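Local coordinates for protein N-acetylglucosaminidase (Paenibacillus barengoltzii, PDB 6INX) that probably hydrolyses the beta-1,4 bond within the di-N-acetylchitobiose core of N-glycans, as an N-acetylglucosaminidase of glycoside hydrolase family 18, at residues A235-M240 against M322-G327; W153-A158 against F179-T184; L63-S68 against A102-D107; V225-I230 against Q316-V321. One frame throughout, in Å; residues are numbered along the deposited sequence.

All four contacts lie round the curled parallel sheet of a family 18 TIM barrel. Contact 3 pairs strands 64-70 and 105-109, and contact 2 pairs strands 153-159 and 179-183; their centres are about 13 Å apart, and Thr155 OG1 of contact 2 lies 2.8 Å from Asp107 OD1 of contact 3, a probable hydrogen bond. Contact 4, centred about 11 Å from contact 2, joins the N-terminal ends of strands 230-235 and 320-324. Contact 1 joins the C-terminal ends of these strands, about 21 Å from contact 4 between centres; its Met322 CB packs 3.6 Å from Gln181 NE2 of contact 2, and CE on Leu182 and Met183. In this fold the C-terminal end holds the active site.

Contact 1 of 4, residues A235-M240 against M322-G327; sequences AFYSRM and MFWEYG
Phe236 and Phe323 stack face to face with an offset, their centroids 4.3 Å apart and their planes only 8° from parallel. The Phe236 side chain starts at CB beside the carbonyl oxygens of Trp324 and Glu325. Its CG lies beside the backbone N (chi1 -70°), which carries the ring over to Phe323. Along one side of the ring CD2 passes the Glu325 carbonyl at 3.6 Å from its O, and CE2 then comes down on Phe323 CD1 at 3.3 Å. Along the other side CE1 meets Phe323 CB at 3.6 Å, where the methylene makes a CH-pi contact over the ring face. At the tip, CZ sits 3.4 Å from Phe323 CG. Two phenylalanines suit the place because their flat faces can stack on each other while Leu334, Leu335 and Leu338 of helix 333-341 pack on the pair.

The backbone beneath is joined by a nearly straight hydrogen bond, Phe236 N to Trp324 O at 2.8 Å (176°), at the parallel bridge of Ala235 with Trp324. The same carbonyl oxygen lies at the edge of the Tyr237 ring, whose CE1 is 3.6 Å from Trp324 CD1. The hydroxyl of Tyr237 bonds to Asp186.

The contact thus separates two chemistries: an oily aromatic stack beneath the helix, and the more polar mouth of the barrel, where Tyr237 and Trp324 lie. The cis peptide after Trp324 and the place of this indole at the end of the last barrel strand are consistent with the tryptophan that lines the -1 sugar subsite in family 18 enzymes.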
loop_
_atom_site.group_PDB
_atom_site.type_symbol
_atom_site.label_atom_id
_atom_site.label_comp_id
_atom_site.label_asym_id
_atom_site.label_seq_id
_atom_site.Cartn_x
_atom_site.Cartn_y
_atom_site.Cartn_z
ATOM N N ALA A 235 -7.060 -11.528 15.067
ATOM C CA ALA A 235 -6.374 -12.680 14.509
ATOM C C ALA A 235 -5.803 -13.512 15.643
ATOM O O ALA A 235 -5.084 -12.988 16.497
ATOM C CB ALA A 235 -5.246 -12.236 13.579
ATOM N N PHE A 236 -6.107 -14.808 15.635
ATOM C CA PHE A 236 -5.526 -15.755 16.583
ATOM C C PHE A 236 -4.242 -16.397 16.055
ATOM O O PHE A 236 -3.894 -17.518 16.453
ATOM C CB PHE A 236 -6.553 -16.835 16.953
ATOM C CG PHE A 236 -7.707 -16.357 17.807
ATOM C CD1 PHE A 236 -7.926 -15.017 18.085
ATOM C CD2 PHE A 236 -8.603 -17.290 18.318
ATOM C CE1 PHE A 236 -9.004 -14.619 18.878
ATOM C CE2 PHE A 236 -9.674 -16.895 19.108
ATOM C CZ PHE A 236 -9.880 -15.574 19.378
ATOM N N TYR A 237 -3.514 -15.702 15.180
ATOM C CA TYR A 237 -2.318 -16.247 14.541
ATOM C C TYR A 237 -1.455 -15.068 14.112
ATOM O O TYR A 237 -1.900 -13.914 14.115
ATOM C CB TYR A 237 -2.681 -17.107 13.313
ATOM C CG TYR A 237 -3.275 -16.232 12.241
ATOM C CD1 TYR A 237 -4.613 -15.883 12.282
ATOM C CD2 TYR A 237 -2.477 -15.676 11.237
ATOM C CE1 TYR A 237 -5.167 -15.026 11.348
ATOM C CE2 TYR A 237 -3.021 -14.828 10.294
ATOM C CZ TYR A 237 -4.361 -14.506 10.361
ATOM O OH TYR A 237 -4.898 -13.650 9.444
ATOM N N SER A 238 -0.234 -15.377 13.689
ATOM C CA SER A 238 0.756 -14.362 13.365
ATOM C C SER A 238 1.075 -14.304 11.875
ATOM O O SER A 238 0.817 -15.233 11.112
ATOM C CB SER A 238 2.051 -14.613 14.145
ATOM O OG SER A 238 2.707 -15.801 13.726
ATOM N N ARG A 239 1.676 -13.182 11.481
ATOM C CA ARG A 239 2.385 -13.053 10.215
ATOM C C ARG A 239 3.860 -12.866 10.536
ATOM O O ARG A 239 4.208 -12.288 11.568
ATOM C CB ARG A 239 1.870 -11.840 9.421
ATOM C CG ARG A 239 0.543 -12.083 8.683
ATOM C CD ARG A 239 0.766 -12.871 7.408
ATOM N NE ARG A 239 -0.495 -13.311 6.819
ATOM C CZ ARG A 239 -0.594 -13.907 5.639
ATOM N NH1 ARG A 239 0.487 -14.124 4.896
ATOM N NH2 ARG A 239 -1.785 -14.286 5.198
ATOM N N MET A 240 4.732 -13.386 9.673
ATOM C CA MET A 240 6.141 -13.507 10.025
ATOM C C MET A 240 7.027 -13.208 8.828
ATOM O O MET A 240 6.754 -13.662 7.716
ATOM C CB MET A 240 6.423 -14.931 10.521
ATOM C CG MET A 240 7.879 -15.209 10.852
ATOM S SD MET A 240 8.100 -16.862 11.568
ATOM C CE MET A 240 7.713 -17.884 10.158
ATOM N N MET A 322 -15.023 -9.927 15.238
ATOM C CA MET A 322 -14.930 -11.308 14.792
ATOM C C MET A 322 -13.475 -11.757 14.827
ATOM O O MET A 322 -12.550 -10.934 14.850
ATOM C CB MET A 322 -15.537 -11.501 13.393
ATOM C CG MET A 322 -14.837 -10.724 12.304
ATOM S SD MET A 322 -13.411 -11.623 11.673
ATOM C CE MET A 322 -13.141 -10.700 10.154
ATOM N N PHE A 323 -13.264 -13.071 14.823
ATOM C CA PHE A 323 -11.905 -13.594 14.851
ATOM C C PHE A 323 -11.715 -14.769 13.902
ATOM O O PHE A 323 -12.634 -15.555 13.648
ATOM C CB PHE A 323 -11.450 -13.962 16.272
ATOM C CG PHE A 323 -12.232 -15.079 16.909
ATOM C CD1 PHE A 323 -11.894 -16.408 16.679
ATOM C CD2 PHE A 323 -13.275 -14.800 17.781
ATOM C CE1 PHE A 323 -12.608 -17.440 17.289
ATOM C CE2 PHE A 323 -13.979 -15.821 18.399
ATOM C CZ PHE A 323 -13.642 -17.140 18.155
ATOM N N TRP A 324 -10.498 -14.869 13.380
ATOM C CA TRP A 324 -10.017 -16.030 12.639
ATOM C C TRP A 324 -8.832 -16.577 13.419
ATOM O O TRP A 324 -7.865 -15.840 13.644
ATOM C CB TRP A 324 -9.530 -15.628 11.239
ATOM C CG TRP A 324 -9.007 -16.826 10.495
ATOM C CD1 TRP A 324 -7.751 -17.367 10.570
ATOM C CD2 TRP A 324 -9.760 -17.685 9.638
ATOM N NE1 TRP A 324 -7.676 -18.488 9.785
ATOM C CE2 TRP A 324 -8.898 -18.709 9.206
ATOM C CE3 TRP A 324 -11.080 -17.678 9.187
ATOM C CZ2 TRP A 324 -9.313 -19.718 8.342
ATOM C CZ3 TRP A 324 -11.490 -18.672 8.331
ATOM C CH2 TRP A 324 -10.610 -19.685 7.921
ATOM N N GLU A 325 -8.880 -17.846 13.842
ATOM C CA GLU A 325 -9.982 -18.806 13.733
ATOM C C GLU A 325 -9.954 -19.624 15.040
ATOM O O GLU A 325 -8.916 -19.700 15.701
ATOM C CB GLU A 325 -9.750 -19.715 12.518
ATOM C CG GLU A 325 -10.821 -20.791 12.275
ATOM C CD GLU A 325 -10.495 -22.103 12.977
ATOM O OE1 GLU A 325 -9.322 -22.300 13.350
ATOM O OE2 GLU A 325 -11.405 -22.943 13.169
ATOM N N TYR A 326 -11.087 -20.248 15.391
ATOM C CA TYR A 326 -11.263 -20.895 16.696
ATOM C C TYR A 326 -10.108 -21.827 17.072
ATOM O O TYR A 326 -9.608 -21.785 18.206
ATOM C CB TYR A 326 -12.590 -21.651 16.684
ATOM C CG TYR A 326 -12.810 -22.610 17.832
ATOM C CD1 TYR A 326 -13.402 -22.192 19.011
ATOM C CD2 TYR A 326 -12.452 -23.944 17.715
ATOM C CE1 TYR A 326 -13.617 -23.086 20.057
ATOM C CE2 TYR A 326 -12.658 -24.835 18.744
ATOM C CZ TYR A 326 -13.239 -24.401 19.909
ATOM O OH TYR A 326 -13.441 -25.306 20.928
ATOM N N GLY A 327 -9.687 -22.686 16.152
ATOM C CA GLY A 327 -8.664 -23.682 16.423
ATOM C C GLY A 327 -7.247 -23.170 16.550
ATOM O O GLY A 327 -6.345 -23.938 16.900
#

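Contact 2 of 4, residues W153-A158 against F179-T184; sequences WLTIAA and FVQLMT
Ala157 and Ala158 pair closely with Gln181 and Leu182, whereas Thr155 and Phe179 stand where the parallel strands are more loosely joined. In the close part three backbone bonds cross: Gln181 N to Ile156 O, Ala158 N to Gln181 O and Met183 N to Ala158 O, the last at 2.8 Å. The CA atoms of the bonded pair Ala157 and Gln181 are 4.7 Å apart. Alanine suits both positions: the Ala158 methyl fits beside Val180 CG1, 4.1 Å from CB, on the face turned with Ile156 to the surrounding helices, while Ala157 CB meets Met183 SD at 3.8 Å.

At the looser end side chains do the joining. The methyl CG2 of Thr155 sits over the centre of the Phe179 ring, 3.7 Å from its centroid, a CH-pi contact only 11° off the normal. Anti to the carbonyl carbon, this methyl is set on the ring, leaving OG1 for Asp107. Trp153, partly exposed, touches Phe179 CE1 obliquely with its CZ3, 3.7 Å away.

Phe179 N and O are buried without a hydrogen-bonding partner, so apolar packing probably carries this end of the pairing. Gln181, bonded through NE2 to Asn31, and Thr155 place polar groups inside the barrel, and Met183 lies against Glu111, the glutamate that closes the family 18 signature; helix-facing hydrocarbon thus gives way to a mixed interior of polar and apolar groups, consistent with a wall leading toward the active site.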
loop_
_atom_site.group_PDB
_atom_site.type_symbol
_atom_site.label_atom_id
_atom_site.label_comp_id
_atom_site.label_asym_id
_atom_site.label_seq_id
_atom_site.Cartn_x
_atom_site.Cartn_y
_atom_site.Cartn_z
ATOM N N TRP A 153 -29.968 -14.522 7.843
ATOM C CA TRP A 153 -28.897 -13.534 7.861
ATOM C C TRP A 153 -28.080 -13.569 6.572
ATOM O O TRP A 153 -27.882 -14.625 5.967
ATOM C CB TRP A 153 -27.947 -13.796 9.033
ATOM C CG TRP A 153 -28.569 -13.615 10.388
ATOM C CD1 TRP A 153 -29.607 -14.330 10.919
ATOM C CD2 TRP A 153 -28.179 -12.674 11.389
ATOM N NE1 TRP A 153 -29.888 -13.886 12.186
ATOM C CE2 TRP A 153 -29.028 -12.866 12.497
ATOM C CE3 TRP A 153 -27.194 -11.686 11.457
ATOM C CZ2 TRP A 153 -28.925 -12.104 13.658
ATOM C CZ3 TRP A 153 -27.096 -10.926 12.606
ATOM C CH2 TRP A 153 -27.952 -11.143 13.694
ATOM N N LEU A 154 -27.563 -12.401 6.188
ATOM C CA LEU A 154 -26.589 -12.299 5.106
ATOM C C LEU A 154 -25.535 -11.299 5.544
ATOM O O LEU A 154 -25.864 -10.162 5.887
ATOM C CB LEU A 154 -27.247 -11.839 3.798
ATOM C CG LEU A 154 -26.322 -11.809 2.577
ATOM C CD1 LEU A 154 -25.831 -13.215 2.238
ATOM C CD2 LEU A 154 -27.048 -11.173 1.397
ATOM N N THR A 155 -24.278 -11.732 5.566
ATOM C CA THR A 155 -23.158 -10.869 5.909
ATOM C C THR A 155 -22.078 -11.075 4.860
ATOM O O THR A 155 -22.190 -11.946 3.994
ATOM C CB THR A 155 -22.598 -11.190 7.305
ATOM O OG1 THR A 155 -22.052 -12.510 7.304
ATOM C CG2 THR A 155 -23.689 -11.117 8.377
ATOM N N ILE A 156 -21.029 -10.248 4.929
ATOM C CA ILE A 156 -19.838 -10.447 4.116
ATOM C C ILE A 156 -18.618 -10.283 5.002
ATOM O O ILE A 156 -18.664 -9.662 6.063
ATOM C CB ILE A 156 -19.724 -9.485 2.908
ATOM C CG1 ILE A 156 -19.533 -8.034 3.384
ATOM C CG2 ILE A 156 -20.907 -9.663 1.954
ATOM C CD1 ILE A 156 -19.235 -7.049 2.256
ATOM N N ALA A 157 -17.516 -10.867 4.548
ATOM C CA ALA A 157 -16.196 -10.502 5.036
ATOM C C ALA A 157 -15.534 -9.661 3.959
ATOM O O ALA A 157 -15.472 -10.074 2.790
ATOM C CB ALA A 157 -15.351 -11.748 5.293
ATOM N N ALA A 158 -15.041 -8.491 4.346
ATOM C CA ALA A 158 -14.515 -7.512 3.411
ATOM C C ALA A 158 -13.032 -7.275 3.648
ATOM O O ALA A 158 -12.565 -7.302 4.789
ATOM C CB ALA A 158 -15.263 -6.185 3.566
ATOM N N PHE A 179 -24.544 -7.250 8.816
ATOM C CA PHE A 179 -23.347 -6.496 9.155
ATOM C C PHE A 179 -22.252 -6.824 8.151
ATOM O O PHE A 179 -22.377 -7.747 7.337
ATOM C CB PHE A 179 -22.886 -6.701 10.608
ATOM C CG PHE A 179 -22.723 -8.139 11.027
ATOM C CD1 PHE A 179 -23.689 -8.752 11.809
ATOM C CD2 PHE A 179 -21.587 -8.861 10.697
ATOM C CE1 PHE A 179 -23.535 -10.063 12.230
ATOM C CE2 PHE A 179 -21.429 -10.178 11.115
ATOM C CZ PHE A 179 -22.404 -10.776 11.882
ATOM N N VAL A 180 -21.197 -6.006 8.197
ATOM C CA VAL A 180 -20.007 -6.135 7.364
ATOM C C VAL A 180 -18.846 -6.462 8.290
ATOM O O VAL A 180 -18.529 -5.677 9.192
ATOM C CB VAL A 180 -19.721 -4.825 6.612
ATOM C CG1 VAL A 180 -18.431 -4.942 5.779
ATOM C CG2 VAL A 180 -20.909 -4.425 5.756
ATOM N N GLN A 181 -18.192 -7.598 8.067
ATOM C CA GLN A 181 -17.021 -7.969 8.857
ATOM C C GLN A 181 -15.776 -7.478 8.135
ATOM O O GLN A 181 -15.458 -7.957 7.043
ATOM C CB GLN A 181 -16.970 -9.477 9.039
ATOM C CG GLN A 181 -18.202 -10.029 9.707
ATOM C CD GLN A 181 -18.208 -11.525 9.691
ATOM O OE1 GLN A 181 -18.368 -12.139 8.633
ATOM N NE2 GLN A 181 -18.018 -12.132 10.855
ATOM N N LEU A 182 -15.067 -6.533 8.736
ATOM C CA LEU A 182 -13.830 -6.039 8.152
ATOM C C LEU A 182 -12.698 -6.968 8.557
ATOM O O LEU A 182 -12.412 -7.142 9.750
ATOM C CB LEU A 182 -13.532 -4.607 8.597
ATOM C CG LEU A 182 -14.616 -3.568 8.364
ATOM C CD1 LEU A 182 -14.098 -2.199 8.802
ATOM C CD2 LEU A 182 -15.029 -3.585 6.905
ATOM N N MET A 183 -12.044 -7.558 7.564
ATOM C CA MET A 183 -10.939 -8.474 7.833
ATOM C C MET A 183 -9.693 -7.641 8.136
ATOM O O MET A 183 -8.777 -7.503 7.320
ATOM C CB MET A 183 -10.730 -9.413 6.654
ATOM C CG MET A 183 -11.809 -10.503 6.576
ATOM S SD MET A 183 -11.528 -11.684 5.246
ATOM C CE MET A 183 -11.817 -10.596 3.865
ATOM N N THR A 184 -9.686 -7.064 9.344
ATOM C CA THR A 184 -8.561 -6.243 9.807
ATOM C C THR A 184 -7.438 -7.131 10.360
ATOM O O THR A 184 -6.988 -7.015 11.504
ATOM C CB THR A 184 -9.015 -5.159 10.785
ATOM O OG1 THR A 184 -9.702 -5.750 11.897
ATOM C CG2 THR A 184 -9.933 -4.157 10.096
#

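Contact 3 of 4, residues L63-S68 against A102-D107; sequences LTILLS and ALDGVD
Asp104 reaches across to Ile65 and grips it twice. With CG beside its own backbone N (chi1 -61°), the carboxylate extends to the edge of strand 64-70, and OD2 takes Ile65 N at 2.8 Å on its anti lone pair. Asp104 N in turn donates to Ile65 O at 2.7 Å. An aspartate suits this place because its short arm mimics a backbone acceptor before the regular pairing begins, while its OD1 forms a salt bridge with Arg150.

Leu103 crosses Ile65 at about a right angle, CD2 to Ile65 CG2, and its other methyl, CD1, lies 3.9 Å from Leu67 CB. On the opposite face of the sheet Gly105, having no side chain, lets Leu66 CD2 lie directly on its backbone, 3.8 Å from its CA; its extended phi/psi (165/-166°) is one that glycine readily adopts. Farther along, Ser68 OG donates to Asp107 OD2 at 3.0 Å, meeting it on the anti side, 25° out of the carboxylate plane. Tyr10 also bonds to this oxygen.

Asp104 to Asp107 opens the DGxDxDxE signature of family 18. Strand 29-38 flanks segment 63-68 and strand 153-159 flanks 102-107, while helix 53-59 packs on Ile65, Ala102 and Leu103.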
loop_
_atom_site.group_PDB
_atom_site.type_symbol
_atom_site.label_atom_id
_atom_site.label_comp_id
_atom_site.label_asym_id
_atom_site.label_seq_id
_atom_site.Cartn_x
_atom_site.Cartn_y
_atom_site.Cartn_z
ATOM N N LEU A 63 -27.355 -18.205 19.867
ATOM C CA LEU A 63 -26.257 -18.241 18.909
ATOM C C LEU A 63 -26.795 -18.227 17.485
ATOM O O LEU A 63 -27.739 -18.956 17.166
ATOM C CB LEU A 63 -25.446 -19.514 19.141
ATOM C CG LEU A 63 -24.253 -19.820 18.244
ATOM C CD1 LEU A 63 -23.156 -18.798 18.486
ATOM C CD2 LEU A 63 -23.754 -21.227 18.524
ATOM N N THR A 64 -26.190 -17.400 16.628
ATOM C CA THR A 64 -26.497 -17.369 15.201
ATOM C C THR A 64 -25.377 -18.089 14.453
ATOM O O THR A 64 -24.200 -17.761 14.635
ATOM C CB THR A 64 -26.608 -15.916 14.719
ATOM O OG1 THR A 64 -27.656 -15.243 15.430
ATOM C CG2 THR A 64 -26.896 -15.833 13.223
ATOM N N ILE A 65 -25.738 -19.068 13.629
ATOM C CA ILE A 65 -24.768 -19.915 12.937
ATOM C C ILE A 65 -24.851 -19.622 11.448
ATOM O O ILE A 65 -25.868 -19.905 10.803
ATOM C CB ILE A 65 -24.994 -21.406 13.225
ATOM C CG1 ILE A 65 -24.951 -21.670 14.730
ATOM C CG2 ILE A 65 -23.944 -22.262 12.514
ATOM C CD1 ILE A 65 -25.127 -23.137 15.083
ATOM N N LEU A 66 -23.773 -19.072 10.891
ATOM C CA LEU A 66 -23.707 -18.739 9.474
ATOM C C LEU A 66 -22.782 -19.703 8.741
ATOM O O LEU A 66 -21.797 -20.204 9.299
ATOM C CB LEU A 66 -23.180 -17.313 9.280
ATOM C CG LEU A 66 -23.912 -16.240 10.096
ATOM C CD1 LEU A 66 -23.246 -14.879 9.915
ATOM C CD2 LEU A 66 -25.387 -16.189 9.722
ATOM N N LEU A 67 -23.102 -19.964 7.479
ATOM C CA LEU A 67 -22.183 -20.687 6.610
ATOM C C LEU A 67 -21.353 -19.661 5.855
ATOM O O LEU A 67 -21.908 -18.853 5.100
ATOM C CB LEU A 67 -22.957 -21.544 5.613
ATOM C CG LEU A 67 -22.086 -22.227 4.547
ATOM C CD1 LEU A 67 -21.173 -23.304 5.147
ATOM C CD2 LEU A 67 -22.976 -22.825 3.451
ATOM N N SER A 68 -20.040 -19.672 6.066
ATOM C CA SER A 68 -19.171 -18.788 5.306
ATOM C C SER A 68 -18.827 -19.462 3.989
ATOM O O SER A 68 -18.477 -20.643 3.962
ATOM C CB SER A 68 -17.898 -18.473 6.082
ATOM O OG SER A 68 -17.122 -17.506 5.392
ATOM N N ALA A 102 -29.270 -26.669 9.890
ATOM C CA ALA A 102 -29.677 -25.712 10.909
ATOM C C ALA A 102 -28.804 -24.468 10.827
ATOM O O ALA A 102 -28.179 -24.063 11.811
ATOM C CB ALA A 102 -29.600 -26.344 12.299
ATOM N N LEU A 103 -28.746 -23.877 9.645
ATOM C CA LEU A 103 -27.978 -22.665 9.407
ATOM C C LEU A 103 -28.912 -21.466 9.452
ATOM O O LEU A 103 -30.052 -21.535 8.980
ATOM C CB LEU A 103 -27.301 -22.732 8.039
ATOM C CG LEU A 103 -26.181 -23.763 7.927
ATOM C CD1 LEU A 103 -25.843 -24.069 6.471
ATOM C CD2 LEU A 103 -24.947 -23.264 8.661
ATOM N N ASP A 104 -28.428 -20.370 10.034
ATOM C CA ASP A 104 -29.217 -19.154 10.149
ATOM C C ASP A 104 -28.960 -18.171 9.024
ATOM O O ASP A 104 -29.655 -17.158 8.935
ATOM C CB ASP A 104 -28.953 -18.486 11.499
ATOM C CG ASP A 104 -29.346 -19.374 12.657
ATOM O OD1 ASP A 104 -30.498 -19.864 12.642
ATOM O OD2 ASP A 104 -28.516 -19.627 13.557
ATOM N N GLY A 105 -27.994 -18.445 8.164
ATOM C CA GLY A 105 -27.737 -17.553 7.052
ATOM C C GLY A 105 -26.385 -17.849 6.431
ATOM O O GLY A 105 -25.763 -18.877 6.711
ATOM N N VAL A 106 -25.941 -16.907 5.611
ATOM C CA VAL A 106 -24.737 -17.057 4.808
ATOM C C VAL A 106 -23.848 -15.841 5.005
ATOM O O VAL A 106 -24.325 -14.700 5.008
ATOM C CB VAL A 106 -25.085 -17.236 3.314
ATOM C CG1 VAL A 106 -23.831 -17.180 2.434
ATOM C CG2 VAL A 106 -25.826 -18.543 3.111
ATOM N N ASP A 107 -22.560 -16.090 5.168
ATOM C CA ASP A 107 -21.536 -15.053 5.177
ATOM C C ASP A 107 -20.734 -15.225 3.890
ATOM O O ASP A 107 -20.038 -16.230 3.726
ATOM C CB ASP A 107 -20.635 -15.223 6.402
ATOM C CG ASP A 107 -19.401 -14.340 6.341
ATOM O OD1 ASP A 107 -19.567 -13.109 6.218
ATOM O OD2 ASP A 107 -18.280 -14.885 6.411
#

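Contact 4 of 4, residues V225-I230 against Q316-V321; sequences VPKEKI and QELAGV
Lys227 and Leu318 both carry CG anti to the carbonyl carbon (chi1 -74° and -53°), and the two side chains slant across each other. The lysine chain then bends at chi3 and chi4, bringing its outer methylenes across the leucine: Lys227 CE comes 4.0 Å from Leu318 CD2. Just before this, Lys227 CD lies 3.2 Å from Gln316 O, at the end of helix 303-316. A long, flexible lysine fits this partly exposed place, since its aliphatic part can shield Leu318.

The backbones meet one step further in. Ala319 N donates to Ile230 O at 2.8 Å, a bond bent to 149° at the hydrogen. The methyl of Ala319 points into the turn formed by the other segment, where its small size fits between the carbonyl oxygens of Glu228 and Ile230, each 3.3 Å from Ala319 CB. That turn is a short 3-10 segment, closed by the bond from Ile230 N to Lys227 O. Leu318 CB packs at 3.6 Å from Ile230 O, and Val217 and Val221 of helix 213-222 complete the apolar patch around Leu318 and Ile230.

Glu317 ends helix 303-316 with positive phi in a Schellman motif, turning the chain toward strand 320-324. Two helix-to-strand connections thus meet side by side where parallel strands 230-235 and 320-324 begin, an arrangement typical of the N-terminal end of a TIM barrel, the end away from the active site.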
loop_
_atom_site.group_PDB
_atom_site.type_symbol
_atom_site.label_atom_id
_atom_site.label_comp_id
_atom_site.label_asym_id
_atom_site.label_seq_id
_atom_site.Cartn_x
_atom_site.Cartn_y
_atom_site.Cartn_z
ATOM N N VAL A 225 -20.944 2.802 5.017
ATOM C CA VAL A 225 -21.362 1.696 5.875
ATOM C C VAL A 225 -21.696 2.272 7.247
ATOM O O VAL A 225 -20.832 2.921 7.856
ATOM C CB VAL A 225 -20.286 0.615 5.990
ATOM C CG1 VAL A 225 -20.793 -0.514 6.880
ATOM C CG2 VAL A 225 -19.891 0.100 4.609
ATOM N N PRO A 226 -22.900 2.062 7.762
ATOM C CA PRO A 226 -23.226 2.562 9.103
ATOM C C PRO A 226 -22.337 1.914 10.153
ATOM O O PRO A 226 -22.022 0.726 10.077
ATOM C CB PRO A 226 -24.690 2.147 9.290
ATOM C CG PRO A 226 -25.218 1.903 7.906
ATOM C CD PRO A 226 -24.045 1.408 7.106
ATOM N N LYS A 227 -21.942 2.707 11.155
ATOM C CA LYS A 227 -21.082 2.178 12.212
ATOM C C LYS A 227 -21.707 0.965 12.887
ATOM O O LYS A 227 -21.004 0.010 13.242
ATOM C CB LYS A 227 -20.823 3.264 13.252
ATOM C CG LYS A 227 -19.874 4.319 12.776
ATOM C CD LYS A 227 -19.254 5.008 13.960
ATOM C CE LYS A 227 -17.802 5.254 13.702
ATOM N NZ LYS A 227 -17.588 6.007 12.436
ATOM N N GLU A 228 -23.024 0.989 13.093
ATOM C CA GLU A 228 -23.692 -0.110 13.781
ATOM C C GLU A 228 -23.653 -1.412 12.993
ATOM O O GLU A 228 -24.060 -2.452 13.527
ATOM C CB GLU A 228 -25.137 0.269 14.125
ATOM C CG GLU A 228 -26.042 0.432 12.920
ATOM C CD GLU A 228 -26.146 1.877 12.458
ATOM O OE1 GLU A 228 -27.184 2.224 11.854
ATOM O OE2 GLU A 228 -25.199 2.666 12.696
ATOM N N LYS A 229 -23.171 -1.384 11.750
ATOM C CA LYS A 229 -22.998 -2.595 10.958
ATOM C C LYS A 229 -21.549 -3.043 10.826
ATOM O O LYS A 229 -21.290 -4.027 10.128
ATOM C CB LYS A 229 -23.603 -2.426 9.553
ATOM C CG LYS A 229 -25.120 -2.457 9.518
ATOM C CD LYS A 229 -25.631 -2.560 8.091
ATOM C CE LYS A 229 -27.137 -2.750 8.074
ATOM N NZ LYS A 229 -27.670 -2.862 6.690
ATOM N N ILE A 230 -20.594 -2.362 11.451
ATOM C CA ILE A 230 -19.184 -2.679 11.261
ATOM C C ILE A 230 -18.706 -3.591 12.377
ATOM O O ILE A 230 -18.742 -3.219 13.554
ATOM C CB ILE A 230 -18.328 -1.409 11.177
ATOM C CG1 ILE A 230 -18.703 -0.637 9.910
ATOM C CG2 ILE A 230 -16.852 -1.778 11.176
ATOM C CD1 ILE A 230 -17.926 0.644 9.698
ATOM N N GLN A 316 -16.326 3.863 19.789
ATOM C CA GLN A 316 -16.730 4.263 18.451
ATOM C C GLN A 316 -18.110 3.751 18.077
ATOM O O GLN A 316 -18.603 4.084 16.994
ATOM C CB GLN A 316 -15.699 3.792 17.414
ATOM C CG GLN A 316 -14.286 4.332 17.661
ATOM C CD GLN A 316 -14.245 5.850 17.733
ATOM O OE1 GLN A 316 -13.569 6.426 18.591
ATOM N NE2 GLN A 316 -14.967 6.503 16.838
ATOM N N GLU A 317 -18.730 2.951 18.947
ATOM C CA GLU A 317 -20.094 2.465 18.754
ATOM C C GLU A 317 -20.209 1.584 17.512
ATOM O O GLU A 317 -21.146 1.704 16.715
ATOM C CB GLU A 317 -21.115 3.605 18.775
ATOM C CG GLU A 317 -20.995 4.442 20.048
ATOM C CD GLU A 317 -22.164 5.381 20.273
ATOM O OE1 GLU A 317 -22.979 5.573 19.344
ATOM O OE2 GLU A 317 -22.268 5.926 21.393
ATOM N N LEU A 318 -19.247 0.680 17.360
ATOM C CA LEU A 318 -19.278 -0.298 16.286
ATOM C C LEU A 318 -20.112 -1.507 16.715
ATOM O O LEU A 318 -20.594 -1.594 17.850
ATOM C CB LEU A 318 -17.857 -0.696 15.900
ATOM C CG LEU A 318 -16.922 0.469 15.581
ATOM C CD1 LEU A 318 -15.559 -0.050 15.149
ATOM C CD2 LEU A 318 -17.530 1.366 14.513
ATOM N N ALA A 319 -20.277 -2.466 15.801
ATOM C CA ALA A 319 -21.142 -3.612 16.074
ATOM C C ALA A 319 -20.478 -4.654 16.968
ATOM O O ALA A 319 -21.160 -5.301 17.772
ATOM C CB ALA A 319 -21.597 -4.266 14.768
ATOM N N GLY A 320 -19.173 -4.862 16.832
ATOM C CA GLY A 320 -18.514 -5.911 17.591
ATOM C C GLY A 320 -17.235 -6.358 16.899
ATOM O O GLY A 320 -16.634 -5.605 16.138
ATOM N N VAL A 321 -16.832 -7.590 17.210
ATOM C CA VAL A 321 -15.545 -8.142 16.793
ATOM C C VAL A 321 -15.756 -9.562 16.291
ATOM O O VAL A 321 -16.561 -10.316 16.848
ATOM C CB VAL A 321 -14.527 -8.146 17.955
ATOM C CG1 VAL A 321 -13.172 -8.720 17.490
ATOM C CG2 VAL A 321 -14.364 -6.749 18.541
#